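Local coordinates for transglutaminase-like enzymes, putative cysteine protease (Cytophaga hutchinsonii, PDB 3ISR), which is a putative cysteine protease of the transglutaminase-like superfamily, probably acting through a cysteine thiol on a substrate not yet known, at residues Q129-K134 with I189-A194; G162-Q167 with A178-D183; Y201-A206 with K242-R247; D213-F218 with D230-V235. All blocks are in the same frame, centred on the assembly; numbering follows the deposited sequence.

Contact 1: residues Q129-K134 with I189-A194; sequences QKLAYK and IALCRA
The first torsions send Leu131 and Leu191 toward each other by different routes: CG of Leu131 stands anti to its backbone N (chi1 179°), whereas CG of Leu191 stands anti to its carbonyl carbon (chi1 -67°). In both, the CD2 methyl does the touching. Leu131 CD2 lies 3.7 Å from Leu191 CD2, and the two side chains cross obliquely. The same Leu191 methyl also rests against the next residue of the partner helix, its CD2 being 4.1 Å from Ala132 CB. A second apolar touch joins the small residues, with Ala132 CB 3.7 Å from Ala194 CB. The Ala194 methyl lies beside the backbone as well, its CB 4.2 Å from Gln129 CA. These side chains pack helix 129-136 across the C-terminal part of helix 181-194 in the transglutaminase-like region. The axes of the two short segments cross almost perpendicularly, at -86°, and approach to 8.9 Å. Helix 142-156 adds Ile149 against Leu191. At one margin water takes over from methyl groups. One water donates to both Gln129 O, at 2.7 Å, and Ala194 O. A second donates to Ala194 O at 2.8 Å and only weakly to Gln129 OE1, so the Ala194 carbonyl accepts from two waters. Gln129 NE2 turns instead to the carbonyl of Asp126. Elsewhere on helix 129-136, Lys130 and Lys134 both form salt bridges with Glu158 of the second subunit.

Contact 2: residues G162-Q167 with A178-D183; sequences GSTNSQ and AGVCRD
Asp183 OD2 is gripped by two donors, one from each segment. Thr164 OG1 donates to it at 2.6 Å, the side chains meeting tip to tip on the syn side of the oxygen, 24° out of the carboxylate plane. Val180 N donates to the anti lone pair of the same OD2 at 2.9 Å and nearly straight, at 171°. Val180 is at the N-cap position of helix 181-194, so this bond ties its amide to the side chain of the third helical residue. Thr164 sets OG1 between its backbone N and carbonyl carbon, which leaves CG2 to pack 3.5 Å from Ala178 O. Farther along, Arg182 runs extended from CG to NE and brings NH2 to Ser166 O at 2.8 Å, a weak bond bent to 125°, with Ser166 CA over one guanidinium face. A water donates to Asn165 O and to Asp183 OD1, each at 2.7 Å, and accepts weakly from Arg182 NH1. Thr168 O is another partner of NH1, and Tyr122 makes a cation-pi contact with Arg182. The loop thus borders the start of the helix that carries Cys181, probably the nucleophile, as in other transglutaminase-like enzymes. With both Asp183 oxygens accepting hydrogen bonds beside a helix N terminus, its negative charge is probably stabilised.

Contact 3: residues Y201-A206 with K242-R247; sequences YFTGYA and KIATGR
Phe202 and Lys242 cross at about a right angle, with the ring set against the aliphatic part of the lysine. Phe202 CG is anti to the backbone N (chi1 176°), while a bend at chi3 (-73°) places Lys242 CE 3.5 Å from Phe202 CE1. Thr245 adds a methyl to this face of the sheet, its CG2 being 4.0 Å from Phe202 CD1. An alanine in place of Phe202 would probably open a gap beside the Lys242 methylenes and the Thr245 methyl. A second right-angle crossing pairs Tyr205 with Ile243, whose CD1 lies 3.4 Å from Tyr205 CE2; the tyrosine hydroxyl is held by Val34 O and Ser18 OG. In the backbone, strand 240-246 pairs antiparallel with strand 199-206 of the four-stranded sheet. Tyr201 and Gly246 form a hydrogen-bonded pair, with Tyr201 N donating to Gly246 O at 2.7 Å. Thr203 N likewise donates to Ala244 O at 2.9 Å. Beyond it the register slips by one residue in a classic beta bulge, where Ile243 and Ala244 both face Thr203. Ile243 N donates to Thr203 O at 2.8 Å, and Ala244 N donates weakly to the same oxygen at 3.3 Å. Ala244 N also donates weakly to Thr203 OG1, so the threonine hydroxyl supplements the carbonyl and the bulge amide is shared between two acceptors of a single residue.

Contact 4: residues D213-F218 with D230-V235; sequences DFHACF and DATRLV
His215 and Asp230 meet tip to tip in a histidine-carboxylate hydrogen bond, consistent with the His-Asp part of the Cys-His-Asp triad of transglutaminase-like enzymes; Cys181 packs against the same ring. His215 NE2 donates to Asp230 OD2 at 2.8 Å and 168°. The oxygen lies near the ring plane, but the donor stands above the carboxylate, the two planes being 62° apart. Further hydrogen bonds fix the acid. Asp230 OD1 accepts from Thr232 OG1 at 2.7 Å and from Thr232 N at 3.0 Å, both from one face of the carboxylate; the bond from Thr232 N makes an Asx turn within the type I turn from Asp230 to Arg233. A water donates to OD1 and to Ala216 O. An alanine in place of Asp230 would probably leave His215 NE2 without this acceptor and the ring freer to turn, with the Thr232 hydroxyl also losing its mate. Van der Waals contacts add to these: Cys217 CB lies 3.8 Å from Asp230 CB, and Val235 CG1 makes a CH-pi contact over one face of the imidazole, 4.2 Å from its centroid. At the ring edge, Thr232 OG1 approaches His215 CE1 to 3.7 Å.

How the contacts relate
From the N terminus, contact 1 opens first, closing a largely helical loop between helix 129-136 and the end of helix 181-194. Contact 2 nests inside it, bringing the loop after strand 158-159 back to the start of that same helix. Contact 3 follows in series, joining strand 199-206 to strand 240-246, and contact 4 nests within it, tying strand 215-222 to the loop after strand 225-229. Helix and sheet meet where Ile189 of contact 1 packs on Tyr201 and Phe218, and where Arg193 NH2 probably bonds to Arg247 O. Cys181 of contact 2 touches His215 and Thr232 of contact 4, at the probable active site.

Contact 1: residues Q129-K134 with I189-A194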
# COMPACT_ATOMS: atom_id res chain seq x y z
N GLN B 129 5.71 0.74 -14.56
CA GLN B 129 6.52 0.86 -15.78
C GLN B 129 7.68 -0.16 -15.88
O GLN B 129 7.87 -0.80 -16.91
CB GLN B 129 7.09 2.28 -15.93
CG GLN B 129 6.07 3.41 -15.99
CD GLN B 129 6.74 4.79 -15.97
OE1 GLN B 129 7.32 5.22 -16.96
NE2 GLN B 129 6.67 5.48 -14.82
N LYS B 130 8.46 -0.31 -14.80
CA LYS B 130 9.59 -1.25 -14.84
C LYS B 130 9.10 -2.66 -15.01
O LYS B 130 9.63 -3.40 -15.82
CB LYS B 130 10.46 -1.16 -13.60
CG LYS B 130 11.62 -0.23 -13.78
CD LYS B 130 12.62 -0.39 -12.65
CE LYS B 130 13.59 0.77 -12.64
NZ LYS B 130 14.37 0.80 -13.92
N LEU B 131 8.08 -3.01 -14.23
CA LEU B 131 7.48 -4.34 -14.28
C LEU B 131 6.97 -4.66 -15.67
O LEU B 131 7.25 -5.73 -16.19
CB LEU B 131 6.33 -4.46 -13.25
CG LEU B 131 5.55 -5.79 -13.17
CD1 LEU B 131 5.06 -6.03 -11.73
CD2 LEU B 131 4.36 -5.83 -14.16
N ALA B 132 6.21 -3.74 -16.27
CA ALA B 132 5.62 -3.98 -17.60
C ALA B 132 6.69 -4.11 -18.67
O ALA B 132 6.57 -4.94 -19.57
CB ALA B 132 4.63 -2.87 -17.98
N TYR B 133 7.72 -3.28 -18.58
CA TYR B 133 8.82 -3.37 -19.54
C TYR B 133 9.54 -4.71 -19.38
O TYR B 133 9.86 -5.35 -20.36
CB TYR B 133 9.82 -2.21 -19.39
CG TYR B 133 10.87 -2.23 -20.49
CD1 TYR B 133 10.54 -1.83 -21.79
CD2 TYR B 133 12.18 -2.67 -20.24
CE1 TYR B 133 11.51 -1.85 -22.82
CE2 TYR B 133 13.14 -2.69 -21.25
CZ TYR B 133 12.80 -2.28 -22.54
OH TYR B 133 13.74 -2.30 -23.55
N LYS B 134 9.78 -5.11 -18.13
CA LYS B 134 10.46 -6.37 -17.83
C LYS B 134 9.71 -7.55 -18.41
O LYS B 134 10.29 -8.44 -19.02
CB LYS B 134 10.52 -6.57 -16.32
CG LYS B 134 11.88 -6.82 -15.78
CD LYS B 134 12.39 -5.55 -15.13
CE LYS B 134 13.86 -5.38 -15.41
NZ LYS B 134 14.28 -4.04 -14.91
N ILE B 189 -5.53 -2.56 -18.53
CA ILE B 189 -5.41 -1.12 -18.83
C ILE B 189 -4.12 -0.57 -18.25
O ILE B 189 -3.36 0.11 -18.94
CB ILE B 189 -6.60 -0.33 -18.25
CG1 ILE B 189 -7.89 -0.66 -19.00
CG2 ILE B 189 -6.35 1.19 -18.35
CD1 ILE B 189 -9.14 -0.34 -18.20
N ALA B 190 -3.85 -0.89 -16.98
CA ALA B 190 -2.65 -0.36 -16.34
C ALA B 190 -1.39 -0.80 -17.06
O ALA B 190 -0.50 -0.00 -17.27
CB ALA B 190 -2.57 -0.77 -14.86
N LEU B 191 -1.32 -2.08 -17.42
CA LEU B 191 -0.14 -2.60 -18.10
C LEU B 191 0.03 -2.01 -19.50
O LEU B 191 1.15 -1.72 -19.91
CB LEU B 191 -0.15 -4.13 -18.11
CG LEU B 191 0.01 -4.81 -16.73
CD1 LEU B 191 -0.36 -6.29 -16.81
CD2 LEU B 191 1.44 -4.64 -16.16
N CYS B 192 -1.08 -1.81 -20.22
CA CYS B 192 -1.00 -1.11 -21.52
C CYS B 192 -0.47 0.30 -21.38
O CYS B 192 0.46 0.69 -22.09
CB CYS B 192 -2.37 -1.00 -22.16
SG CYS B 192 -2.96 -2.51 -22.90
N ARG B 193 -1.07 1.08 -20.49
CA ARG B 193 -0.61 2.46 -20.31
C ARG B 193 0.84 2.51 -19.86
O ARG B 193 1.58 3.44 -20.23
CB ARG B 193 -1.47 3.20 -19.29
CG ARG B 193 -2.90 3.41 -19.75
CD ARG B 193 -3.65 4.31 -18.77
NE ARG B 193 -5.07 4.35 -19.14
CZ ARG B 193 -6.06 4.46 -18.27
NH1 ARG B 193 -5.78 4.59 -16.96
NH2 ARG B 193 -7.32 4.43 -18.70
N ALA B 194 1.26 1.53 -19.07
CA ALA B 194 2.65 1.50 -18.57
C ALA B 194 3.62 1.39 -19.74
O ALA B 194 4.79 1.82 -19.64
CB ALA B 194 2.81 0.32 -17.60
O HOH W 1 7.40 0.27 -19.34
O HOH W 2 4.77 4.50 -18.89

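Contact 2: residues G162-Q167 with A178-D183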
# COMPACT_ATOMS: atom_id res chain seq x y z
N GLY B 162 -15.84 -12.65 -5.15
CA GLY B 162 -15.76 -12.18 -3.77
C GLY B 162 -14.36 -11.96 -3.20
O GLY B 162 -14.22 -11.69 -2.01
N SER B 163 -13.34 -12.07 -4.04
CA SER B 163 -11.96 -11.92 -3.58
C SER B 163 -11.51 -10.45 -3.51
O SER B 163 -10.47 -10.14 -2.92
CB SER B 163 -11.01 -12.70 -4.49
OG SER B 163 -11.13 -12.24 -5.84
N THR B 164 -12.28 -9.55 -4.13
CA THR B 164 -11.93 -8.12 -4.20
C THR B 164 -13.13 -7.23 -3.82
O THR B 164 -14.21 -7.74 -3.55
CB THR B 164 -11.43 -7.73 -5.61
OG1 THR B 164 -12.45 -8.04 -6.57
CG2 THR B 164 -10.17 -8.52 -5.98
N ASN B 165 -12.92 -5.91 -3.82
CA ASN B 165 -13.98 -4.95 -3.54
C ASN B 165 -13.79 -3.71 -4.40
O ASN B 165 -12.92 -3.68 -5.28
CB ASN B 165 -14.04 -4.61 -2.04
CG ASN B 165 -12.72 -4.05 -1.50
OD1 ASN B 165 -12.00 -3.31 -2.18
ND2 ASN B 165 -12.41 -4.39 -0.26
N SER B 166 -14.60 -2.68 -4.17
CA SER B 166 -14.55 -1.51 -5.04
C SER B 166 -13.25 -0.71 -4.89
O SER B 166 -12.90 0.08 -5.77
CB SER B 166 -15.78 -0.62 -4.83
OG SER B 166 -15.70 0.01 -3.56
N GLN B 167 -12.53 -0.92 -3.80
CA GLN B 167 -11.26 -0.21 -3.57
C GLN B 167 -10.08 -0.83 -4.30
O GLN B 167 -9.05 -0.17 -4.49
CB GLN B 167 -10.95 -0.10 -2.06
CG GLN B 167 -11.96 0.77 -1.30
CD GLN B 167 -11.55 1.01 0.16
OE1 GLN B 167 -10.50 0.53 0.62
NE2 GLN B 167 -12.37 1.75 0.89
N ALA B 178 -5.77 -12.47 -7.83
CA ALA B 178 -7.14 -12.95 -7.84
C ALA B 178 -8.09 -11.77 -8.02
O ALA B 178 -7.85 -10.67 -7.53
CB ALA B 178 -7.45 -13.71 -6.53
N GLY B 179 -9.19 -11.98 -8.74
CA GLY B 179 -10.15 -10.91 -8.93
C GLY B 179 -11.29 -11.38 -9.80
O GLY B 179 -11.42 -12.58 -10.07
N VAL B 180 -12.12 -10.42 -10.21
CA VAL B 180 -13.25 -10.67 -11.09
C VAL B 180 -13.07 -9.74 -12.29
O VAL B 180 -12.01 -9.11 -12.43
CB VAL B 180 -14.60 -10.46 -10.38
CG1 VAL B 180 -14.88 -11.61 -9.38
CG2 VAL B 180 -14.66 -9.09 -9.67
N CYS B 181 -14.06 -9.64 -13.18
CA CYS B 181 -13.80 -8.94 -14.44
C CYS B 181 -13.29 -7.49 -14.26
O CYS B 181 -12.41 -7.07 -14.97
CB CYS B 181 -15.00 -8.99 -15.38
SG CYS B 181 -16.50 -8.24 -14.77
N ARG B 182 -13.86 -6.74 -13.31
CA ARG B 182 -13.41 -5.35 -13.09
C ARG B 182 -11.90 -5.26 -12.85
O ARG B 182 -11.20 -4.36 -13.37
CB ARG B 182 -14.18 -4.78 -11.89
CG ARG B 182 -13.80 -3.37 -11.41
CD ARG B 182 -14.67 -3.12 -10.16
NE ARG B 182 -14.65 -1.76 -9.63
CZ ARG B 182 -13.69 -1.24 -8.85
NH1 ARG B 182 -12.59 -1.94 -8.54
NH2 ARG B 182 -13.83 0.01 -8.40
N ASP B 183 -11.39 -6.23 -12.09
CA ASP B 183 -9.98 -6.28 -11.75
C ASP B 183 -9.11 -6.68 -12.93
O ASP B 183 -8.01 -6.16 -13.09
CB ASP B 183 -9.78 -7.25 -10.58
CG ASP B 183 -10.69 -6.94 -9.40
OD1 ASP B 183 -10.64 -5.81 -8.85
OD2 ASP B 183 -11.52 -7.81 -9.03
O HOH W 3 -12.91 -4.81 -7.77

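Contact 3: residues Y201-A206 with K242-R247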
# COMPACT_ATOMS: atom_id res chain seq x y z
N TYR B 201 -11.45 1.59 -20.14
CA TYR B 201 -12.32 0.62 -19.50
C TYR B 201 -13.63 0.50 -20.29
O TYR B 201 -14.18 1.51 -20.75
CB TYR B 201 -12.59 1.17 -18.11
CG TYR B 201 -13.33 0.29 -17.14
CD1 TYR B 201 -12.69 -0.78 -16.52
CD2 TYR B 201 -14.64 0.59 -16.77
CE1 TYR B 201 -13.35 -1.56 -15.57
CE2 TYR B 201 -15.32 -0.19 -15.83
CZ TYR B 201 -14.65 -1.27 -15.24
OH TYR B 201 -15.27 -2.06 -14.31
N PHE B 202 -14.13 -0.73 -20.43
CA PHE B 202 -15.35 -1.02 -21.20
C PHE B 202 -16.30 -1.83 -20.30
O PHE B 202 -15.89 -2.83 -19.72
CB PHE B 202 -14.96 -1.82 -22.46
CG PHE B 202 -16.14 -2.30 -23.32
CD1 PHE B 202 -16.38 -1.73 -24.56
CD2 PHE B 202 -16.97 -3.33 -22.89
CE1 PHE B 202 -17.46 -2.17 -25.37
CE2 PHE B 202 -18.04 -3.78 -23.69
CZ PHE B 202 -18.27 -3.19 -24.93
N THR B 203 -17.54 -1.38 -20.17
CA THR B 203 -18.56 -2.19 -19.48
C THR B 203 -19.67 -2.54 -20.44
O THR B 203 -19.98 -1.76 -21.34
CB THR B 203 -19.16 -1.48 -18.26
OG1 THR B 203 -19.75 -0.22 -18.66
CG2 THR B 203 -18.06 -1.20 -17.24
N GLY B 204 -20.30 -3.70 -20.25
CA GLY B 204 -21.38 -4.07 -21.12
C GLY B 204 -22.23 -5.22 -20.63
O GLY B 204 -21.93 -5.86 -19.61
N TYR B 205 -23.31 -5.45 -21.37
CA TYR B 205 -24.04 -6.73 -21.30
C TYR B 205 -23.29 -7.76 -22.14
O TYR B 205 -22.69 -7.40 -23.15
CB TYR B 205 -25.45 -6.52 -21.84
CG TYR B 205 -26.29 -5.61 -20.98
CD1 TYR B 205 -27.09 -6.13 -19.96
CD2 TYR B 205 -26.27 -4.24 -21.16
CE1 TYR B 205 -27.85 -5.29 -19.15
CE2 TYR B 205 -27.05 -3.39 -20.36
CZ TYR B 205 -27.83 -3.92 -19.35
OH TYR B 205 -28.60 -3.10 -18.56
N ALA B 206 -23.29 -9.02 -21.74
CA ALA B 206 -22.47 -10.02 -22.43
C ALA B 206 -23.23 -11.30 -22.73
O ALA B 206 -23.57 -12.05 -21.81
CB ALA B 206 -21.22 -10.34 -21.60
N LYS B 242 -22.46 -2.55 -25.49
CA LYS B 242 -21.74 -1.53 -24.73
C LYS B 242 -22.65 -0.71 -23.84
O LYS B 242 -23.66 -0.17 -24.28
CB LYS B 242 -20.99 -0.58 -25.66
CG LYS B 242 -20.15 0.47 -24.89
CD LYS B 242 -19.57 1.53 -25.83
CE LYS B 242 -18.43 0.98 -26.66
NZ LYS B 242 -17.80 1.99 -27.60
N ILE B 243 -22.23 -0.57 -22.59
CA ILE B 243 -22.86 0.36 -21.67
C ILE B 243 -22.03 1.61 -21.58
O ILE B 243 -22.52 2.71 -21.85
CB ILE B 243 -23.04 -0.28 -20.28
CG1 ILE B 243 -24.11 -1.36 -20.37
CG2 ILE B 243 -23.41 0.78 -19.22
CD1 ILE B 243 -24.04 -2.35 -19.21
N ALA B 244 -20.76 1.47 -21.16
CA ALA B 244 -19.89 2.63 -21.08
C ALA B 244 -18.44 2.33 -21.41
O ALA B 244 -18.01 1.17 -21.39
CB ALA B 244 -19.97 3.26 -19.68
N THR B 245 -17.71 3.40 -21.71
CA THR B 245 -16.25 3.40 -21.64
C THR B 245 -15.79 4.58 -20.77
O THR B 245 -16.49 5.59 -20.63
CB THR B 245 -15.60 3.44 -23.06
OG1 THR B 245 -16.01 4.64 -23.75
CG2 THR B 245 -16.04 2.24 -23.88
N GLY B 246 -14.60 4.47 -20.20
CA GLY B 246 -14.01 5.61 -19.50
C GLY B 246 -12.60 5.20 -19.08
O GLY B 246 -12.10 4.17 -19.49
N ARG B 247 -11.98 6.02 -18.24
CA ARG B 247 -10.61 5.76 -17.84
C ARG B 247 -10.51 4.49 -17.00
O ARG B 247 -9.57 3.71 -17.15
CB ARG B 247 -10.06 6.98 -17.09
CG ARG B 247 -9.97 8.21 -17.96
CD ARG B 247 -9.56 9.47 -17.18
NE ARG B 247 -8.19 9.35 -16.68
CZ ARG B 247 -7.54 10.29 -15.99
NH1 ARG B 247 -6.31 10.05 -15.57
NH2 ARG B 247 -8.12 11.46 -15.72

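Contact 4: residues D213-F218 with D230-V235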
# COMPACT_ATOMS: atom_id res chain seq x y z
N ASP B 213 -24.30 -11.62 -15.72
CA ASP B 213 -23.90 -10.48 -14.90
C ASP B 213 -23.49 -9.33 -15.83
O ASP B 213 -23.42 -9.53 -17.04
CB ASP B 213 -22.71 -10.87 -14.01
CG ASP B 213 -22.55 -9.96 -12.82
OD1 ASP B 213 -23.20 -8.90 -12.75
OD2 ASP B 213 -21.74 -10.32 -11.93
N PHE B 214 -23.26 -8.14 -15.28
CA PHE B 214 -22.63 -7.06 -16.05
C PHE B 214 -21.20 -7.49 -16.28
O PHE B 214 -20.66 -8.27 -15.50
CB PHE B 214 -22.64 -5.74 -15.27
CG PHE B 214 -24.01 -5.11 -15.16
CD1 PHE B 214 -24.64 -4.58 -16.28
CD2 PHE B 214 -24.66 -5.05 -13.93
CE1 PHE B 214 -25.91 -3.99 -16.17
CE2 PHE B 214 -25.93 -4.46 -13.82
CZ PHE B 214 -26.55 -3.93 -14.95
N HIS B 215 -20.58 -7.02 -17.36
CA HIS B 215 -19.26 -7.48 -17.67
C HIS B 215 -18.35 -6.28 -17.85
O HIS B 215 -18.82 -5.22 -18.24
CB HIS B 215 -19.26 -8.34 -18.94
CG HIS B 215 -18.01 -9.13 -19.12
ND1 HIS B 215 -17.56 -10.02 -18.17
CD2 HIS B 215 -17.12 -9.18 -20.13
CE1 HIS B 215 -16.44 -10.58 -18.58
NE2 HIS B 215 -16.15 -10.08 -19.77
N ALA B 216 -17.08 -6.45 -17.54
CA ALA B 216 -16.09 -5.39 -17.76
C ALA B 216 -14.87 -5.95 -18.47
O ALA B 216 -14.40 -7.02 -18.14
CB ALA B 216 -15.68 -4.76 -16.40
N CYS B 217 -14.36 -5.20 -19.46
CA CYS B 217 -13.10 -5.52 -20.08
C CYS B 217 -12.41 -4.23 -20.52
O CYS B 217 -12.64 -3.17 -19.92
CB CYS B 217 -13.26 -6.54 -21.20
SG CYS B 217 -14.49 -6.09 -22.40
N PHE B 218 -11.54 -4.31 -21.50
CA PHE B 218 -10.82 -3.10 -21.88
C PHE B 218 -10.58 -3.00 -23.38
O PHE B 218 -10.71 -4.01 -24.10
CB PHE B 218 -9.52 -2.95 -21.07
CG PHE B 218 -8.40 -3.87 -21.49
CD1 PHE B 218 -7.38 -3.42 -22.33
CD2 PHE B 218 -8.31 -5.17 -20.99
CE1 PHE B 218 -6.33 -4.29 -22.70
CE2 PHE B 218 -7.30 -6.02 -21.35
CZ PHE B 218 -6.29 -5.58 -22.19
N ASP B 230 -10.24 -9.06 -23.51
CA ASP B 230 -10.87 -9.51 -22.27
C ASP B 230 -10.06 -10.64 -21.69
O ASP B 230 -10.18 -11.77 -22.13
CB ASP B 230 -12.32 -9.96 -22.53
CG ASP B 230 -13.01 -10.52 -21.30
OD1 ASP B 230 -12.46 -10.46 -20.19
OD2 ASP B 230 -14.12 -11.08 -21.45
N ALA B 231 -9.24 -10.32 -20.69
CA ALA B 231 -8.35 -11.29 -20.09
C ALA B 231 -9.05 -12.36 -19.28
O ALA B 231 -8.41 -13.35 -18.92
CB ALA B 231 -7.27 -10.59 -19.24
N THR B 232 -10.35 -12.21 -18.99
CA THR B 232 -11.07 -13.29 -18.29
C THR B 232 -11.35 -14.47 -19.20
O THR B 232 -11.54 -15.59 -18.73
CB THR B 232 -12.44 -12.86 -17.68
OG1 THR B 232 -13.38 -12.57 -18.74
CG2 THR B 232 -12.29 -11.65 -16.75
N ARG B 233 -11.39 -14.20 -20.51
CA ARG B 233 -11.82 -15.16 -21.53
C ARG B 233 -13.22 -15.75 -21.29
O ARG B 233 -13.50 -16.85 -21.75
CB ARG B 233 -10.81 -16.30 -21.69
CG ARG B 233 -9.49 -15.85 -22.24
CD ARG B 233 -8.56 -17.05 -22.39
NE ARG B 233 -7.23 -16.63 -22.81
CZ ARG B 233 -6.20 -17.45 -22.96
NH1 ARG B 233 -5.03 -16.96 -23.34
NH2 ARG B 233 -6.34 -18.76 -22.73
N LEU B 234 -14.08 -15.03 -20.58
CA LEU B 234 -15.39 -15.59 -20.25
C LEU B 234 -16.43 -15.49 -21.36
O LEU B 234 -17.37 -16.28 -21.37
CB LEU B 234 -15.95 -14.95 -18.98
CG LEU B 234 -15.33 -15.41 -17.66
CD1 LEU B 234 -15.69 -14.43 -16.58
CD2 LEU B 234 -15.78 -16.83 -17.27
N VAL B 235 -16.28 -14.53 -22.27
CA VAL B 235 -17.35 -14.24 -23.23
C VAL B 235 -16.84 -14.11 -24.66
O VAL B 235 -15.72 -13.64 -24.87
CB VAL B 235 -18.14 -12.97 -22.83
CG1 VAL B 235 -18.57 -13.03 -21.37
CG2 VAL B 235 -17.33 -11.70 -23.06
O HOH W 4 -11.94 -8.30 -18.26